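Local coordinates for protein NALP (Neisseria meningitidis, PDB 1UYN) that forms the outer-membrane translocator domain of an autotransporter, a beta-barrel whose hydrophilic pore serves to carry the secreted protease passenger to the bacterial cell surface, at residues Asn81-Arg92 with Asp105-Asp116. Residues are numbered along the deposited sequence; the frame is centred on the assembly and turned at random.
Sequences NTTAAATLGMGR and DSISLFAGIRHD. With CXE (pentaethylene glycol monodecyl ether), chain B; SO4 (sulfate ion), chain D.
Thr83 with Arg114, and likewise Ala85 with Gly112, Thr87 with Phe110, Gly89 with Ser108 and Gly91 with Ser106, form hydrogen-bonded pairs of an antiparallel beta ladder, each joined by two N-H...O bonds. Phe110 N to Thr87 O is among the shortest, at 2.7 Å; Asp116 N extends the ladder to Asn81 O. The side chains of Thr83, Ala85, Thr87, Ser106, Ser108, Phe110 and Arg114 are directed to the barrel lumen. There Thr87 CG2, set anti to its own N, touches Phe110 CD1 at 4.1 Å, and Phe110 turns its ring edge to Gly89 CA. Arg114 NH2 bridges to Asp116 OD1 on the syn side (2.8 Å), while a water lies between Thr83 OG1 and Arg114 O. On the lipid side Met90 and Ile107 lie side by side, CG to CG1 4.0 Å, and detergent runs past Ala86, Leu88 and Met90. Arg92 NH1 makes a weak salt bridge to Asp105 OD1 (3.4 Å). A sulfate accepts bonds from Asn81 N and Thr82 OG1. This transmembrane hairpin lies between strands 62-79 and 121-139; helix 12-34 fills the pore beside it, meeting Thr87 and Phe110 through Val32 and Ser108 OG through Gln25.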
# COMPACT_ATOMS: atom_id res chain seq x y z
N ASN A 81 21.70 -15.83 -4.47
CA ASN A 81 21.50 -14.53 -3.80
C ASN A 81 20.31 -13.71 -4.29
O ASN A 81 20.25 -12.51 -4.06
CB ASN A 81 22.72 -13.61 -4.04
CG ASN A 81 24.04 -14.21 -3.64
OD1 ASN A 81 25.01 -14.04 -4.35
ND2 ASN A 81 24.09 -14.85 -2.47
N THR A 82 19.38 -14.31 -5.01
CA THR A 82 18.29 -13.56 -5.58
C THR A 82 16.96 -14.11 -5.14
O THR A 82 16.81 -15.28 -5.01
CB THR A 82 18.43 -13.55 -7.09
OG1 THR A 82 19.66 -12.91 -7.37
CG2 THR A 82 17.44 -12.63 -7.77
N THR A 83 16.01 -13.22 -4.86
CA THR A 83 14.68 -13.63 -4.50
C THR A 83 13.71 -12.86 -5.34
O THR A 83 13.95 -11.72 -5.61
CB THR A 83 14.42 -13.30 -3.07
OG1 THR A 83 15.47 -13.82 -2.25
CG2 THR A 83 13.17 -13.99 -2.60
N ALA A 84 12.61 -13.48 -5.78
CA ALA A 84 11.61 -12.78 -6.58
C ALA A 84 10.24 -13.08 -6.06
O ALA A 84 10.00 -14.11 -5.46
CB ALA A 84 11.72 -13.09 -8.07
N ALA A 85 9.37 -12.12 -6.26
CA ALA A 85 7.98 -12.24 -5.85
C ALA A 85 7.10 -11.59 -6.87
O ALA A 85 7.50 -10.68 -7.59
CB ALA A 85 7.77 -11.61 -4.50
N ALA A 86 5.93 -12.15 -6.98
CA ALA A 86 4.90 -11.68 -7.84
C ALA A 86 3.59 -11.93 -7.09
O ALA A 86 3.32 -13.02 -6.57
CB ALA A 86 4.97 -12.40 -9.17
N THR A 87 2.79 -10.88 -7.02
CA THR A 87 1.53 -10.90 -6.27
C THR A 87 0.44 -10.24 -7.07
O THR A 87 0.67 -9.30 -7.84
CB THR A 87 1.70 -10.22 -4.91
OG1 THR A 87 2.29 -11.15 -3.99
CG2 THR A 87 0.36 -9.90 -4.27
N LEU A 88 -0.74 -10.77 -6.90
CA LEU A 88 -1.93 -10.23 -7.52
C LEU A 88 -2.90 -9.87 -6.43
O LEU A 88 -3.11 -10.60 -5.48
CB LEU A 88 -2.50 -11.23 -8.48
CG LEU A 88 -2.96 -10.60 -9.78
CD1 LEU A 88 -2.66 -11.47 -11.02
CD2 LEU A 88 -4.47 -10.35 -9.62
N GLY A 89 -3.45 -8.66 -6.56
CA GLY A 89 -4.17 -8.03 -5.49
C GLY A 89 -5.45 -7.50 -6.07
O GLY A 89 -5.42 -6.82 -7.10
N MET A 90 -6.54 -7.82 -5.37
CA MET A 90 -7.84 -7.21 -5.59
C MET A 90 -8.29 -6.48 -4.32
O MET A 90 -8.30 -7.01 -3.22
CB MET A 90 -8.81 -8.25 -6.09
CG MET A 90 -8.28 -8.85 -7.40
SD MET A 90 -9.38 -9.95 -8.46
CE MET A 90 -8.15 -10.66 -9.79
N GLY A 91 -8.64 -5.21 -4.52
CA GLY A 91 -8.94 -4.29 -3.46
C GLY A 91 -10.34 -3.72 -3.51
O GLY A 91 -10.95 -3.53 -4.55
N ARG A 92 -10.87 -3.44 -2.35
CA ARG A 92 -12.06 -2.66 -2.27
C ARG A 92 -11.83 -1.71 -1.12
O ARG A 92 -11.48 -2.13 -0.04
CB ARG A 92 -13.26 -3.55 -2.02
CG ARG A 92 -14.40 -2.83 -1.35
CD ARG A 92 -15.53 -2.47 -2.26
NE ARG A 92 -16.56 -3.51 -2.18
CZ ARG A 92 -17.44 -3.74 -3.14
NH1 ARG A 92 -17.45 -2.99 -4.26
NH2 ARG A 92 -18.33 -4.72 -2.97
N ASP A 105 -12.60 0.21 -6.43
CA ASP A 105 -12.21 -1.14 -6.72
C ASP A 105 -10.90 -1.16 -7.41
O ASP A 105 -10.63 -0.33 -8.27
CB ASP A 105 -13.21 -1.77 -7.65
CG ASP A 105 -14.46 -2.01 -6.98
OD1 ASP A 105 -14.50 -2.06 -5.72
OD2 ASP A 105 -15.47 -2.17 -7.62
N SER A 106 -10.06 -2.13 -7.08
CA SER A 106 -8.75 -2.11 -7.72
C SER A 106 -8.19 -3.46 -7.99
O SER A 106 -8.46 -4.46 -7.31
CB SER A 106 -7.79 -1.28 -6.90
OG SER A 106 -7.72 -1.76 -5.56
N ILE A 107 -7.44 -3.51 -9.08
CA ILE A 107 -6.75 -4.74 -9.45
C ILE A 107 -5.34 -4.39 -9.77
O ILE A 107 -5.09 -3.59 -10.64
CB ILE A 107 -7.45 -5.48 -10.60
CG1 ILE A 107 -8.83 -5.95 -10.08
CG2 ILE A 107 -6.60 -6.68 -11.03
CD1 ILE A 107 -9.75 -6.63 -11.12
N SER A 108 -4.43 -5.06 -9.09
CA SER A 108 -3.03 -4.72 -9.13
C SER A 108 -2.16 -5.93 -9.13
O SER A 108 -2.41 -6.89 -8.38
CB SER A 108 -2.67 -3.90 -7.90
OG SER A 108 -3.45 -2.74 -7.81
N LEU A 109 -1.12 -5.85 -9.94
CA LEU A 109 -0.03 -6.77 -9.94
C LEU A 109 1.16 -6.12 -9.24
O LEU A 109 1.57 -5.03 -9.57
CB LEU A 109 0.34 -7.08 -11.35
CG LEU A 109 1.69 -7.78 -11.48
CD1 LEU A 109 1.72 -9.18 -10.80
CD2 LEU A 109 2.03 -7.87 -12.99
N PHE A 110 1.76 -6.83 -8.30
CA PHE A 110 2.99 -6.36 -7.67
C PHE A 110 4.14 -7.30 -7.95
O PHE A 110 3.94 -8.49 -7.94
CB PHE A 110 2.78 -6.29 -6.16
CG PHE A 110 1.56 -5.52 -5.78
CD1 PHE A 110 0.32 -6.11 -5.80
CD2 PHE A 110 1.65 -4.19 -5.43
CE1 PHE A 110 -0.80 -5.39 -5.45
CE2 PHE A 110 0.54 -3.49 -5.08
CZ PHE A 110 -0.69 -4.10 -5.07
N ALA A 111 5.32 -6.76 -8.19
CA ALA A 111 6.51 -7.58 -8.41
C ALA A 111 7.71 -7.02 -7.63
O ALA A 111 7.86 -5.83 -7.46
CB ALA A 111 6.83 -7.67 -9.91
N GLY A 112 8.57 -7.89 -7.19
CA GLY A 112 9.74 -7.47 -6.43
C GLY A 112 10.94 -8.34 -6.72
O GLY A 112 10.81 -9.52 -6.94
N ILE A 113 12.12 -7.75 -6.78
CA ILE A 113 13.32 -8.59 -6.76
C ILE A 113 14.25 -8.11 -5.63
O ILE A 113 14.32 -6.94 -5.32
CB ILE A 113 14.01 -8.60 -8.14
CG1 ILE A 113 15.24 -9.50 -8.09
CG2 ILE A 113 14.38 -7.13 -8.57
CD1 ILE A 113 16.36 -9.15 -9.18
N ARG A 114 14.91 -9.02 -4.97
CA ARG A 114 15.83 -8.65 -3.88
C ARG A 114 17.11 -9.34 -4.16
O ARG A 114 17.11 -10.55 -4.28
CB ARG A 114 15.30 -9.16 -2.55
CG ARG A 114 16.32 -9.15 -1.44
CD ARG A 114 15.75 -9.44 -0.06
NE ARG A 114 16.82 -9.93 0.80
CZ ARG A 114 16.91 -9.75 2.11
NH1 ARG A 114 15.99 -9.09 2.80
NH2 ARG A 114 17.96 -10.22 2.75
N HIS A 115 18.18 -8.58 -4.34
CA HIS A 115 19.52 -9.12 -4.50
C HIS A 115 20.28 -8.95 -3.20
O HIS A 115 20.41 -7.85 -2.75
CB HIS A 115 20.26 -8.34 -5.60
CG HIS A 115 21.53 -8.98 -6.02
ND1 HIS A 115 22.45 -9.46 -5.11
CD2 HIS A 115 22.03 -9.27 -7.24
CE1 HIS A 115 23.45 -10.03 -5.74
NE2 HIS A 115 23.23 -9.93 -7.04
N ASP A 116 20.81 -10.03 -2.64
CA ASP A 116 21.71 -10.00 -1.48
C ASP A 116 23.18 -9.93 -1.83
O ASP A 116 23.67 -10.64 -2.69
CB ASP A 116 21.52 -11.22 -0.60
CG ASP A 116 20.20 -11.22 0.10
OD1 ASP A 116 19.85 -10.24 0.75
OD2 ASP A 116 19.39 -12.15 0.07
C1 CXE B . -11.87 -7.96 -2.24
C2 CXE B . -12.33 -9.30 -2.79
C3 CXE B . -11.30 -9.97 -3.70
C4 CXE B . -11.40 -11.50 -3.68
C5 CXE B . -10.46 -12.14 -4.70
C6 CXE B . -9.15 -12.73 -4.14
C7 CXE B . -7.88 -12.20 -4.83
C8 CXE B . -6.98 -13.32 -5.40
C9 CXE B . -6.23 -13.01 -6.71
C10 CXE B . -6.37 -14.16 -7.73
O11 CXE B . -5.17 -14.50 -8.44
C12 CXE B . -4.33 -15.38 -7.70
C13 CXE B . -3.01 -15.70 -8.41
O14 CXE B . -1.90 -14.77 -8.20
C15 CXE B . -0.61 -15.40 -8.37
C16 CXE B . 0.56 -14.47 -8.73
O17 CXE B . 1.06 -14.68 -10.06
C18 CXE B . 2.15 -15.60 -10.18
C19 CXE B . 2.64 -15.66 -11.63
O20 CXE B . 3.67 -16.65 -11.82
C21 CXE B . 4.42 -16.45 -13.03
C22 CXE B . 4.86 -17.75 -13.68
O23 CXE B . 6.24 -17.99 -13.41
C24 CXE B . 7.16 -17.96 -14.51
C25 CXE B . 8.60 -18.26 -14.07
O26 CXE B . 9.36 -17.06 -13.96
S SO4 D . 22.70 -14.88 -8.08
O1 SO4 D . 22.49 -14.55 -9.50
O2 SO4 D . 21.46 -15.01 -7.34
O3 SO4 D . 23.39 -16.19 -7.92
O4 SO4 D . 23.55 -13.83 -7.50
O HOH W 1 17.84 -12.35 -1.91